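Local coordinates for protein exoribonuclease II, mitochondrial (Candida glabrata, PDB 6F3H) that degrades RNA from its 3' end as the exoribonuclease of the mitochondrial degradosome mtEXO, in which it is tightly coupled to a helicase, at residues Lys78-Arg84 with Thr236-Ser242; Tyr635-Leu640 with Gln672-Ser676; Ile426-Asp430 with Glu489-Phe493; Ala429-Phe435 with Phe475-Leu481. The protein carries 1 engineered substitution. All blocks are in the same frame, centred on the assembly; numbering follows the deposited sequence.

Contact 1 of 4, residues Lys78-Arg84 with Thr236-Ser242. With nucleotides of chain C.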
# COMPACT_ATOMS: atom_id res chain seq x y z
N LYS A 78 0.72 -16.51 -8.17
CA LYS A 78 -0.47 -15.69 -8.06
C LYS A 78 -0.20 -14.24 -8.44
O LYS A 78 -1.01 -13.62 -9.13
CB LYS A 78 -0.99 -15.79 -6.64
CG LYS A 78 -2.07 -14.82 -6.31
CD LYS A 78 -2.38 -14.87 -4.81
CE LYS A 78 -1.62 -13.80 -4.00
NZ LYS A 78 -2.48 -12.62 -3.62
N ASN A 79 0.92 -13.68 -8.01
CA ASN A 79 1.19 -12.27 -8.24
C ASN A 79 1.77 -11.98 -9.60
O ASN A 79 1.94 -10.80 -9.94
CB ASN A 79 2.13 -11.77 -7.17
CG ASN A 79 1.51 -11.87 -5.84
OD1 ASN A 79 1.15 -12.97 -5.41
ND2 ASN A 79 1.30 -10.74 -5.19
N SER A 80 2.05 -13.01 -10.39
CA SER A 80 2.37 -12.75 -11.78
C SER A 80 1.15 -12.33 -12.58
O SER A 80 1.29 -12.03 -13.76
CB SER A 80 2.99 -13.98 -12.42
OG SER A 80 4.19 -14.36 -11.76
N VAL A 81 -0.04 -12.34 -11.98
CA VAL A 81 -1.27 -11.94 -12.66
C VAL A 81 -1.38 -10.42 -12.71
O VAL A 81 -1.46 -9.77 -11.66
CB VAL A 81 -2.50 -12.55 -11.98
CG1 VAL A 81 -3.75 -11.93 -12.57
CG2 VAL A 81 -2.52 -14.05 -12.17
N ILE A 82 -1.45 -9.85 -13.92
CA ILE A 82 -1.53 -8.39 -14.03
C ILE A 82 -2.97 -7.91 -14.09
O ILE A 82 -3.27 -6.79 -13.63
CB ILE A 82 -0.77 -7.87 -15.26
CG1 ILE A 82 0.51 -8.64 -15.47
CG2 ILE A 82 -0.24 -6.55 -14.95
CD1 ILE A 82 1.21 -8.18 -16.70
N LEU A 83 -3.86 -8.68 -14.72
CA LEU A 83 -5.27 -8.38 -14.61
C LEU A 83 -6.05 -9.66 -14.74
O LEU A 83 -5.59 -10.64 -15.32
CB LEU A 83 -5.75 -7.35 -15.65
CG LEU A 83 -5.63 -7.49 -17.16
CD1 LEU A 83 -6.76 -8.34 -17.71
CD2 LEU A 83 -5.69 -6.11 -17.78
N ARG A 84 -7.28 -9.62 -14.22
CA ARG A 84 -8.07 -10.81 -14.01
C ARG A 84 -9.50 -10.51 -14.41
O ARG A 84 -10.01 -9.41 -14.13
CB ARG A 84 -8.01 -11.24 -12.54
CG ARG A 84 -9.10 -12.17 -12.07
CD ARG A 84 -8.87 -12.53 -10.61
NE ARG A 84 -10.04 -13.05 -9.89
CZ ARG A 84 -10.67 -12.40 -8.92
NH1 ARG A 84 -10.26 -11.21 -8.52
NH2 ARG A 84 -11.73 -12.96 -8.33
N THR A 236 -1.23 -2.88 -9.97
CA THR A 236 -2.15 -4.00 -9.85
C THR A 236 -2.28 -4.33 -8.37
O THR A 236 -1.28 -4.63 -7.72
CB THR A 236 -1.62 -5.22 -10.61
OG1 THR A 236 -1.65 -4.99 -12.03
CG2 THR A 236 -2.48 -6.45 -10.30
N ASN A 237 -3.50 -4.28 -7.84
CA ASN A 237 -3.67 -4.61 -6.44
C ASN A 237 -3.50 -6.11 -6.22
O ASN A 237 -3.94 -6.93 -7.02
CB ASN A 237 -5.05 -4.18 -5.93
CG ASN A 237 -5.38 -4.77 -4.53
OD1 ASN A 237 -4.60 -4.64 -3.59
ND2 ASN A 237 -6.53 -5.39 -4.41
N THR A 238 -2.80 -6.45 -5.13
CA THR A 238 -2.46 -7.82 -4.75
C THR A 238 -3.68 -8.67 -4.41
O THR A 238 -3.65 -9.90 -4.55
CB THR A 238 -1.55 -7.79 -3.52
OG1 THR A 238 -0.69 -6.65 -3.57
CG2 THR A 238 -0.76 -9.06 -3.43
N ALA A 239 -4.73 -8.06 -3.86
CA ALA A 239 -5.82 -8.86 -3.32
C ALA A 239 -6.85 -9.16 -4.40
O ALA A 239 -7.27 -10.31 -4.58
CB ALA A 239 -6.46 -8.12 -2.15
N LEU A 240 -7.23 -8.12 -5.13
CA LEU A 240 -8.12 -8.23 -6.26
C LEU A 240 -7.42 -8.73 -7.50
O LEU A 240 -8.11 -9.17 -8.43
CB LEU A 240 -8.70 -6.86 -6.59
CG LEU A 240 -9.28 -6.02 -5.46
CD1 LEU A 240 -10.01 -4.83 -6.09
CD2 LEU A 240 -10.18 -6.83 -4.53
N LEU A 241 -6.09 -8.62 -7.56
CA LEU A 241 -5.29 -8.95 -8.75
C LEU A 241 -5.83 -8.24 -9.97
O LEU A 241 -6.10 -8.85 -11.01
CB LEU A 241 -5.20 -10.46 -8.98
CG LEU A 241 -4.51 -11.36 -7.95
CD1 LEU A 241 -4.75 -12.84 -8.21
CD2 LEU A 241 -3.03 -11.09 -7.97
N SER A 242 -5.99 -6.93 -9.85
CA SER A 242 -6.54 -6.15 -10.93
C SER A 242 -5.94 -4.76 -10.86
O SER A 242 -5.55 -4.31 -9.77
CB SER A 242 -8.06 -6.08 -10.80
OG SER A 242 -8.52 -4.92 -11.45
P A C 1 1.87 -10.15 -1.38
OP1 A C 1 1.72 -8.71 -1.70
OP2 A C 1 0.66 -11.01 -1.20
O5' A C 1 2.72 -10.12 -0.04
C5' A C 1 2.16 -9.57 1.14
C4' A C 1 1.31 -10.59 1.86
O4' A C 1 2.14 -11.73 2.24
C3' A C 1 0.72 -10.11 3.17
O3' A C 1 -0.50 -9.44 3.01
C2' A C 1 0.63 -11.38 4.00
O2' A C 1 -0.49 -12.16 3.59
C1' A C 1 1.90 -12.08 3.58
N9 A C 1 3.07 -11.62 4.34
C8 A C 1 3.32 -10.37 4.87
N7 A C 1 4.47 -10.27 5.46
C5 A C 1 5.03 -11.53 5.29
C6 A C 1 6.25 -12.07 5.70
N6 A C 1 7.16 -11.36 6.38
N1 A C 1 6.51 -13.36 5.38
C2 A C 1 5.59 -14.05 4.70
N3 A C 1 4.40 -13.66 4.26
C4 A C 1 4.19 -12.37 4.60

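Contact 2 of 4, residues Tyr635-Leu640 with Gln672-Ser676. With nucleotides of chain C.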
# COMPACT_ATOMS: atom_id res chain seq x y z
N TYR A 635 -10.60 -9.33 4.04
CA TYR A 635 -9.55 -10.28 3.69
C TYR A 635 -10.26 -11.56 3.30
O TYR A 635 -11.01 -12.12 4.11
CB TYR A 635 -8.58 -10.51 4.85
CG TYR A 635 -7.50 -11.52 4.55
CD1 TYR A 635 -7.80 -12.87 4.49
CD2 TYR A 635 -6.19 -11.14 4.33
CE1 TYR A 635 -6.84 -13.81 4.19
CE2 TYR A 635 -5.21 -12.10 4.02
CZ TYR A 635 -5.56 -13.44 3.96
OH TYR A 635 -4.66 -14.44 3.67
N ASN A 636 -10.00 -12.04 2.07
CA ASN A 636 -10.69 -13.20 1.53
C ASN A 636 -9.91 -14.47 1.73
O ASN A 636 -10.51 -15.52 1.98
CB ASN A 636 -10.93 -13.08 0.03
CG ASN A 636 -11.98 -12.08 -0.32
OD1 ASN A 636 -12.68 -11.57 0.55
ND2 ASN A 636 -12.10 -11.79 -1.61
N GLY A 637 -8.62 -14.42 1.51
CA GLY A 637 -7.88 -15.65 1.48
C GLY A 637 -7.85 -16.14 0.06
O GLY A 637 -8.31 -15.48 -0.88
N LEU A 638 -7.32 -17.35 -0.10
CA LEU A 638 -7.13 -17.93 -1.41
C LEU A 638 -7.99 -19.17 -1.63
O LEU A 638 -8.38 -19.87 -0.69
CB LEU A 638 -5.66 -18.29 -1.64
CG LEU A 638 -4.64 -17.15 -1.66
CD1 LEU A 638 -3.25 -17.68 -1.90
CD2 LEU A 638 -4.99 -16.19 -2.77
N ASN A 639 -8.30 -19.42 -2.89
CA ASN A 639 -8.84 -20.71 -3.30
C ASN A 639 -7.66 -21.68 -3.39
O ASN A 639 -6.75 -21.46 -4.19
CB ASN A 639 -9.55 -20.58 -4.64
CG ASN A 639 -10.73 -19.63 -4.58
OD1 ASN A 639 -10.70 -18.54 -5.15
ND2 ASN A 639 -11.78 -20.04 -3.87
N LEU A 640 -7.66 -22.73 -2.56
CA LEU A 640 -6.50 -23.61 -2.45
C LEU A 640 -6.83 -25.07 -2.74
O LEU A 640 -7.96 -25.53 -2.52
CB LEU A 640 -5.89 -23.53 -1.05
CG LEU A 640 -5.13 -22.25 -0.78
CD1 LEU A 640 -4.67 -22.24 0.65
CD2 LEU A 640 -3.94 -22.17 -1.71
N GLN A 672 0.51 -19.40 0.72
CA GLN A 672 -0.94 -19.60 0.74
C GLN A 672 -1.71 -18.42 1.34
O GLN A 672 -2.87 -18.59 1.72
CB GLN A 672 -1.29 -20.88 1.48
CG GLN A 672 -0.19 -21.93 1.45
CD GLN A 672 -0.67 -23.27 1.95
OE1 GLN A 672 -1.86 -23.47 2.16
NE2 GLN A 672 0.26 -24.20 2.12
N LEU A 673 -1.12 -17.24 1.42
CA LEU A 673 -1.83 -16.11 2.00
C LEU A 673 -2.14 -15.03 0.97
O LEU A 673 -1.41 -14.84 0.01
CB LEU A 673 -1.04 -15.45 3.10
CG LEU A 673 -0.62 -16.41 4.18
CD1 LEU A 673 0.44 -15.71 5.01
CD2 LEU A 673 -1.86 -16.77 4.98
N SER A 674 -3.23 -14.32 1.23
CA SER A 674 -3.70 -13.17 0.47
C SER A 674 -3.21 -11.88 1.16
O SER A 674 -2.34 -11.90 2.04
CB SER A 674 -5.23 -13.25 0.38
OG SER A 674 -5.82 -12.11 -0.21
N SER A 675 -3.81 -10.74 0.79
CA SER A 675 -3.59 -9.49 1.48
C SER A 675 -4.95 -8.85 1.71
O SER A 675 -5.96 -9.26 1.14
CB SER A 675 -2.67 -8.54 0.70
OG SER A 675 -3.39 -7.67 -0.16
N SER A 676 -4.96 -7.86 2.59
CA SER A 676 -6.20 -7.22 2.97
C SER A 676 -6.47 -6.05 2.04
O SER A 676 -5.55 -5.47 1.44
CB SER A 676 -6.15 -6.79 4.44
OG SER A 676 -5.79 -5.42 4.62
P G C 2 -0.74 -8.21 3.97
OP1 G C 2 -1.77 -7.29 3.39
OP2 G C 2 0.65 -7.82 4.35
O5' G C 2 -1.29 -8.88 5.30
C5' G C 2 -2.45 -9.68 5.25
C4' G C 2 -2.92 -10.04 6.63
O4' G C 2 -2.01 -10.98 7.25
C3' G C 2 -3.00 -8.91 7.62
O3' G C 2 -4.17 -8.15 7.43
C2' G C 2 -2.94 -9.63 8.96
O2' G C 2 -4.19 -10.19 9.30
C1' G C 2 -1.98 -10.77 8.63
N9 G C 2 -0.62 -10.39 8.94
C8 G C 2 0.28 -10.04 7.97
N7 G C 2 1.42 -9.73 8.48
C5 G C 2 1.22 -9.89 9.85
C6 G C 2 2.13 -9.69 10.89
O6 G C 2 3.30 -9.32 10.73
N1 G C 2 1.56 -9.96 12.15
C2 G C 2 0.26 -10.38 12.40
N2 G C 2 -0.07 -10.59 13.70
N3 G C 2 -0.61 -10.57 11.39
C4 G C 2 -0.05 -10.30 10.17
P A C 1 1.87 -10.15 -1.38
OP1 A C 1 1.72 -8.71 -1.70
OP2 A C 1 0.66 -11.01 -1.20
O5' A C 1 2.72 -10.12 -0.04
C5' A C 1 2.16 -9.57 1.14
C4' A C 1 1.31 -10.59 1.86
O4' A C 1 2.14 -11.73 2.24
C3' A C 1 0.72 -10.11 3.17
O3' A C 1 -0.50 -9.44 3.01
C2' A C 1 0.63 -11.38 4.00
O2' A C 1 -0.49 -12.16 3.59
C1' A C 1 1.90 -12.08 3.58
N9 A C 1 3.07 -11.62 4.34
C8 A C 1 3.32 -10.37 4.87
N7 A C 1 4.47 -10.27 5.46
C5 A C 1 5.03 -11.53 5.29
C6 A C 1 6.25 -12.07 5.70
N6 A C 1 7.16 -11.36 6.38
N1 A C 1 6.51 -13.36 5.38
C2 A C 1 5.59 -14.05 4.70
N3 A C 1 4.40 -13.66 4.26
C4 A C 1 4.19 -12.37 4.60
P A C 3 -4.18 -6.61 7.81
OP1 A C 3 -5.50 -6.01 7.48
OP2 A C 3 -2.96 -6.04 7.25
O5' A C 3 -3.97 -6.65 9.39
C5' A C 3 -4.98 -7.15 10.25
C4' A C 3 -4.60 -7.02 11.71
O4' A C 3 -3.51 -7.91 12.02
C3' A C 3 -4.11 -5.64 12.14
O3' A C 3 -5.16 -4.74 12.41
C2' A C 3 -3.24 -5.97 13.35
O2' A C 3 -4.02 -6.21 14.50
C1' A C 3 -2.62 -7.29 12.91
N9 A C 3 -1.41 -6.99 12.15
C8 A C 3 -1.29 -6.79 10.81
N7 A C 3 -0.07 -6.51 10.45
C5 A C 3 0.60 -6.51 11.65
C6 A C 3 1.92 -6.28 11.95
N6 A C 3 2.83 -5.99 11.01
N1 A C 3 2.27 -6.36 13.25
C2 A C 3 1.33 -6.66 14.18
N3 A C 3 0.04 -6.89 14.02
C4 A C 3 -0.22 -6.79 12.72
O HOH W 1 -6.05 -18.36 2.04

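Contact 3 of 4, residues Ile426-Asp430 with Glu489-Phe493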
# COMPACT_ATOMS: atom_id res chain seq x y z
N ILE A 426 -12.94 4.51 24.45
CA ILE A 426 -11.91 4.67 23.45
C ILE A 426 -12.13 6.02 22.82
O ILE A 426 -13.14 6.24 22.14
CB ILE A 426 -11.98 3.57 22.40
CG1 ILE A 426 -12.25 2.27 23.12
CG2 ILE A 426 -10.68 3.51 21.64
CD1 ILE A 426 -11.10 1.89 24.03
N HIS A 427 -11.20 6.91 23.06
CA HIS A 427 -11.33 8.28 22.60
C HIS A 427 -10.44 8.44 21.40
O HIS A 427 -9.22 8.30 21.50
CB HIS A 427 -10.97 9.28 23.69
CG HIS A 427 -11.51 8.90 25.01
ND1 HIS A 427 -12.86 8.98 25.29
CD2 HIS A 427 -10.91 8.46 26.14
CE1 HIS A 427 -13.05 8.58 26.53
NE2 HIS A 427 -11.89 8.26 27.07
N ILE A 428 -11.06 8.73 20.28
CA ILE A 428 -10.37 8.87 19.03
C ILE A 428 -10.33 10.35 18.74
O ILE A 428 -11.33 11.05 18.94
CB ILE A 428 -11.12 8.09 17.94
CG1 ILE A 428 -11.03 6.60 18.22
CG2 ILE A 428 -10.48 8.35 16.62
CD1 ILE A 428 -9.70 6.18 18.80
N ALA A 429 -9.19 10.85 18.29
CA ALA A 429 -9.14 12.25 17.90
C ALA A 429 -10.25 12.52 16.89
O ALA A 429 -10.69 11.61 16.17
CB ALA A 429 -7.78 12.60 17.33
N ASP A 430 -10.71 13.76 16.79
CA ASP A 430 -11.84 14.06 15.92
C ASP A 430 -11.40 15.07 14.87
O ASP A 430 -11.78 16.25 14.92
CB ASP A 430 -13.05 14.57 16.69
CG ASP A 430 -14.16 14.97 15.77
OD1 ASP A 430 -14.44 14.19 14.83
OD2 ASP A 430 -14.73 16.06 15.96
N GLU A 489 -11.37 17.67 22.04
CA GLU A 489 -12.52 17.03 21.43
C GLU A 489 -12.18 15.64 20.93
O GLU A 489 -11.11 15.40 20.38
CB GLU A 489 -13.05 17.87 20.29
CG GLU A 489 -12.90 19.36 20.50
CD GLU A 489 -13.87 20.16 19.65
OE1 GLU A 489 -15.02 19.70 19.49
OE2 GLU A 489 -13.48 21.24 19.14
N THR A 490 -13.11 14.72 21.13
CA THR A 490 -12.88 13.36 20.70
C THR A 490 -14.13 12.87 20.03
O THR A 490 -15.19 13.50 20.08
CB THR A 490 -12.61 12.39 21.84
OG1 THR A 490 -13.87 12.00 22.40
CG2 THR A 490 -11.79 13.02 22.88
N ILE A 491 -14.00 11.68 19.48
CA ILE A 491 -15.12 10.80 19.23
C ILE A 491 -14.89 9.58 20.08
O ILE A 491 -13.88 8.89 19.91
CB ILE A 491 -15.23 10.42 17.75
CG1 ILE A 491 -15.42 11.66 16.88
CG2 ILE A 491 -16.40 9.48 17.56
CD1 ILE A 491 -15.88 11.33 15.44
N SER A 492 -15.83 9.29 20.97
CA SER A 492 -15.56 8.29 21.98
C SER A 492 -16.56 7.15 21.89
O SER A 492 -17.77 7.36 21.74
CB SER A 492 -15.56 8.94 23.36
OG SER A 492 -14.65 10.03 23.38
N PHE A 493 -16.03 5.95 22.01
CA PHE A 493 -16.79 4.72 21.88
C PHE A 493 -16.73 4.02 23.21
O PHE A 493 -15.65 3.69 23.69
CB PHE A 493 -16.19 3.83 20.80
CG PHE A 493 -16.05 4.53 19.49
CD1 PHE A 493 -14.98 5.39 19.26
CD2 PHE A 493 -16.97 4.32 18.47
CE1 PHE A 493 -14.84 6.05 18.05
CE2 PHE A 493 -16.84 4.97 17.26
CZ PHE A 493 -15.77 5.84 17.05

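Contact 4 of 4, residues Ala429-Phe435 with Phe475-Leu481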
# COMPACT_ATOMS: atom_id res chain seq x y z
N ALA A 429 -9.19 10.85 18.29
CA ALA A 429 -9.14 12.25 17.90
C ALA A 429 -10.25 12.52 16.89
O ALA A 429 -10.69 11.61 16.17
CB ALA A 429 -7.78 12.60 17.33
N ASP A 430 -10.71 13.76 16.79
CA ASP A 430 -11.84 14.06 15.92
C ASP A 430 -11.40 15.07 14.87
O ASP A 430 -11.78 16.25 14.92
CB ASP A 430 -13.05 14.57 16.69
CG ASP A 430 -14.16 14.97 15.77
OD1 ASP A 430 -14.44 14.19 14.83
OD2 ASP A 430 -14.73 16.06 15.96
N PRO A 431 -10.62 14.63 13.90
CA PRO A 431 -10.25 15.56 12.84
C PRO A 431 -11.43 15.86 11.94
O PRO A 431 -11.48 16.95 11.35
CB PRO A 431 -9.11 14.82 12.13
CG PRO A 431 -9.42 13.39 12.34
CD PRO A 431 -10.16 13.26 13.64
N ALA A 432 -12.41 14.96 11.85
CA ALA A 432 -13.59 15.24 11.04
C ALA A 432 -14.25 16.55 11.46
O ALA A 432 -14.89 17.22 10.63
CB ALA A 432 -14.57 14.07 11.13
N GLY A 433 -14.11 16.95 12.72
CA GLY A 433 -14.77 18.14 13.21
C GLY A 433 -14.27 19.45 12.62
O GLY A 433 -15.02 20.42 12.57
N LEU A 434 -13.02 19.50 12.18
CA LEU A 434 -12.47 20.80 11.78
C LEU A 434 -12.97 21.29 10.42
O LEU A 434 -12.55 22.37 9.97
CB LEU A 434 -10.93 20.76 11.80
CG LEU A 434 -10.36 20.29 13.15
CD1 LEU A 434 -10.01 18.87 13.07
CD2 LEU A 434 -9.12 21.04 13.60
N PHE A 435 -13.89 20.55 9.80
CA PHE A 435 -14.35 20.84 8.46
C PHE A 435 -15.86 21.08 8.41
O PHE A 435 -16.63 20.29 8.97
CB PHE A 435 -14.02 19.68 7.52
CG PHE A 435 -12.56 19.41 7.40
CD1 PHE A 435 -11.73 20.31 6.75
CD2 PHE A 435 -12.02 18.26 7.92
CE1 PHE A 435 -10.37 20.06 6.64
CE2 PHE A 435 -10.65 18.01 7.80
CZ PHE A 435 -9.84 18.91 7.17
N PHE A 475 -3.97 21.55 11.52
CA PHE A 475 -5.06 20.68 11.92
C PHE A 475 -4.58 19.56 12.82
O PHE A 475 -5.35 19.04 13.64
CB PHE A 475 -5.72 20.08 10.69
CG PHE A 475 -6.50 21.07 9.86
CD1 PHE A 475 -5.92 22.25 9.44
CD2 PHE A 475 -7.78 20.77 9.44
CE1 PHE A 475 -6.63 23.15 8.67
CE2 PHE A 475 -8.50 21.66 8.68
CZ PHE A 475 -7.92 22.85 8.28
N CYS A 476 -3.31 19.16 12.68
CA CYS A 476 -2.81 18.06 13.49
C CYS A 476 -2.59 18.49 14.93
O CYS A 476 -2.90 17.74 15.87
CB CYS A 476 -1.51 17.50 12.88
SG CYS A 476 -1.67 16.53 11.33
N ASN A 477 -2.05 19.68 15.13
CA ASN A 477 -1.84 20.20 16.48
C ASN A 477 -3.15 20.31 17.23
O ASN A 477 -3.22 19.97 18.42
CB ASN A 477 -1.14 21.55 16.38
CG ASN A 477 0.34 21.40 16.19
OD1 ASN A 477 0.94 20.44 16.68
ND2 ASN A 477 0.94 22.32 15.44
N ARG A 478 -4.19 20.78 16.55
CA ARG A 478 -5.48 20.96 17.20
C ARG A 478 -6.12 19.62 17.52
O ARG A 478 -6.58 19.39 18.64
CB ARG A 478 -6.44 21.78 16.34
CG ARG A 478 -7.84 21.65 16.87
CD ARG A 478 -8.71 22.85 16.63
NE ARG A 478 -9.96 22.68 17.37
CZ ARG A 478 -10.55 23.64 18.10
NH1 ARG A 478 -10.00 24.84 18.19
NH2 ARG A 478 -11.68 23.37 18.74
N ALA A 479 -6.14 18.72 16.56
CA ALA A 479 -6.91 17.51 16.73
C ALA A 479 -6.19 16.45 17.56
O ALA A 479 -6.86 15.54 18.07
CB ALA A 479 -7.25 16.94 15.34
N ASP A 480 -4.89 16.60 17.75
CA ASP A 480 -4.08 15.59 18.43
C ASP A 480 -4.52 15.38 19.86
O ASP A 480 -4.80 16.34 20.60
CB ASP A 480 -2.60 16.01 18.42
CG ASP A 480 -1.78 15.23 17.42
OD1 ASP A 480 -1.99 14.01 17.33
OD2 ASP A 480 -0.92 15.82 16.73
N LEU A 481 -4.55 14.12 20.27
CA LEU A 481 -4.74 13.81 21.67
C LEU A 481 -3.43 13.97 22.42
O LEU A 481 -2.37 14.27 21.85
CB LEU A 481 -5.26 12.40 21.87
CG LEU A 481 -6.58 11.99 21.23
CD1 LEU A 481 -7.21 10.92 22.08
CD2 LEU A 481 -7.52 13.16 21.08

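Contact 1 of 4, residues Lys78-Arg84 with Thr236-Ser242
Leu-241 projects from the tight turn 238-241 into the hollow of segment 78-84 and buries more surface than any other residue of the pair. Its CD2 meets the carbonyl O of Lys-78 at 3.4 Å, CD1 lies across CG of the same lysine at 3.8 Å, and CB touches Val-81 CG1 at 4.1 Å.

Three polar bonds surround this apolar centre. Thr-236 OG1 donates to Ile-82 O at 2.9 Å, in the carbonyl plane and on a lone pair. Arg-84, extended from CG to NE, brings NH1 to Leu-240 O at 3.0 Å; that oxygen lies in the guanidinium plane, although the donor stands above the carbonyl plane. Lys-78 instead bends at chi3 (96°) and chi4 (102°), and its NZ makes a weak bond to Thr-238 O. Beyond it, Thr-238 CG2 faces the 5' phosphate of A1 of chain C.

Asp-38 also holds the arginine, through a salt bridge to NE. Both backbones carry bulges: Ile-82 and Leu-83 oppose Leu-41 in a classic beta bulge, Leu-241 and Ser-242 oppose Asn-237 in a G1 bulge. The contact joins edge strand 81-85 of one antiparallel sheet to the hairpin of strands 231-237 and 242-248, with helices 27-31, 212-226 and 725-761 packed against it.

Contact 2 of 4, residues Tyr635-Leu640 with Gln672-Ser676
Tyr-635 reaches across to the backbone of Ser-674, whose N-H donates to the tyrosine OH at 2.8 Å with an N-H...O angle of 157°. The ring gets there because CG stands anti to the tyrosine's own N (chi1 178°), which lays the phenol along 674-676, a loop running roughly antiparallel to 635-640. CD2 then packs against the carbonyl carbon of Ser-675 at 3.7 Å, and Ser-674 O sits at the ring's edge.

The hydroxymethyl group of Ser-674 lies over one ring face: its OG is above the plane near the rim, and its CB approaches OH. With OG turned away from its N (chi1 174°), the hydroxyl donates forward to Ser-675 O at 3.2 Å, in the carbonyl plane and on a lone pair, tying the loop to itself.

Farther along, two leucines cover Gln-672. Leu-638 sets CD1 against the glutamine's carbonyl carbon at 3.7 Å, and Leu-640 CD1 crosses its CB, also at 3.7 Å. A water bridges the backbones here, accepting from Leu-638 N and donating to Gln-672 O.

The same loop also carries RNA. The 2'-hydroxyl of A1 of chain C donates to Ser-674 O, at a modelled length too short to trust; Ser-676 N bonds weakly to OP1 of G2 of chain C, and Ser-676 OG donates to OP1 of A3 of chain C at 2.9 Å. Since this loop bonds to sugar and phosphates here, the chemistry is consistent with gripping RNA regardless of base.

Contact 3 of 4, residues Ile426-Asp430 with Glu489-Phe493
Ile-426 to Ile-428 pair with Ile-491 to Phe-493 as neighbouring antiparallel strands, whose short axes run 141° apart and 4.4 Å from each other at closest approach. They are inner strands of the mixed sheet in the RNB domain, where 421-429 lies between 410-416 and 488-499. Ile-426 with Phe-493 and Ile-428 with Ile-491 are hydrogen-bonded pairs; Ile-428 N donates to Ile-491 O at 2.8 Å, and Ile-491 N returns the bond to Ile-428 O at the same distance.

His-427 and Ser-492 form the non-hydrogen-bonded pair between them, and their side chains share one face. Ser-492 OG lies in the imidazole plane, 2.8 Å from His-427 ND1 in a nearly straight bond (171°) whose donor could be either atom. Ser-413 OG binds NE2, so the ring is held through both nitrogens and its rotation is fixed; Phe-392 meets it edge-to-face.

Ile-426, Ile-428, Ile-491 and Phe-493 share the other face, which helices 603-625 and 703-716 cover. Ile-428 also comes within about 4 Å, side chain to side chain, of the magnesium ligand Asp-410, so it packs next to a metal ligand, though about 9 Å from the magnesium ion itself.

Next along the chain, Asp-430 swings its carboxylate away from its own N (chi1 176°) and against Ile-491. Its OD1 lies 3.4 Å from Ile-491 CG1 and takes a hydrogen bond from His-713. On the isoleucine face, Ile-428 CG1 leans on the Phe-493 ring, touching CE1 at 3.9 Å.

Contact 4 of 4, residues Ala429-Phe435 with Phe475-Leu481
Leu-434 fills the space between the 3-10 turn 432-434 and the C-terminal end of helix 473-479, two elements of the RNB domain that meet next to strand 421-429. It buries more surface than any other residue of the pair, and each part of it has its own partner. CB rests on Phe-475 CD2 at 3.9 Å. The fork at CG, set by chi2 of 99°, sends CD1 to Ala-479 CB at 4.1 Å and CD2 to the arginine on the helix flank.

The compact part continues towards the strand. Pro-431 packs its CB on Ala-479 CB, and Ala-429 points its methyl at the helix's last turn, close to Ala-479 O. The small side chains let turn and helix come near each other: the CA atoms of Pro-431 and Ala-479 are 5.5 Å apart. Helix 703-716 lies behind Pro-431 and Ala-432. The rings of Phe-435 and Phe-475 are buried too, tilted 30° to each other with centroids 5.2 Å apart, but slid so far that they barely overlap; helix 449-456 touches both.

Against this buried part stands the solvent side, where exposed Arg-478 runs. Its extended chain, directed away from the backbone N from the first torsion on (chi1 166°), passes obliquely over Leu-434, with Arg-478 CD 3.6 Å from Leu-434 CD2; the guanidinium goes on to a salt bridge with Glu-489.

After Asp-480 leaves the helix, Leu-481 folds back against Ala-429, its CD2 3.7 Å from the alanine CA and 3.8 Å from CB.

How the contacts relate
The contacts fall into two pairs well separated in the chain's fold. Contacts 1 and 2 have centres 12 Å apart and touch where Lys-78 CD meets Leu-638 CD2 at 3.6 Å; both face the 5' nucleotides of chain C. Contacts 3 and 4 share Ala-429 and Asp-430, and are tied again by the salt bridge from Arg-478 NH2 to Glu-489 OE2 at 2.8 Å. They lie near the metal site of Asp-401 and Asp-410: the side chains of Ile-428 and Leu-481 lie about 9 and 8 Å from the magnesium ion. Contact 2 is about 19 Å from contact 3 by nearest atoms, consistent with contact 2 holding RNA at a distance from the region of the metal site.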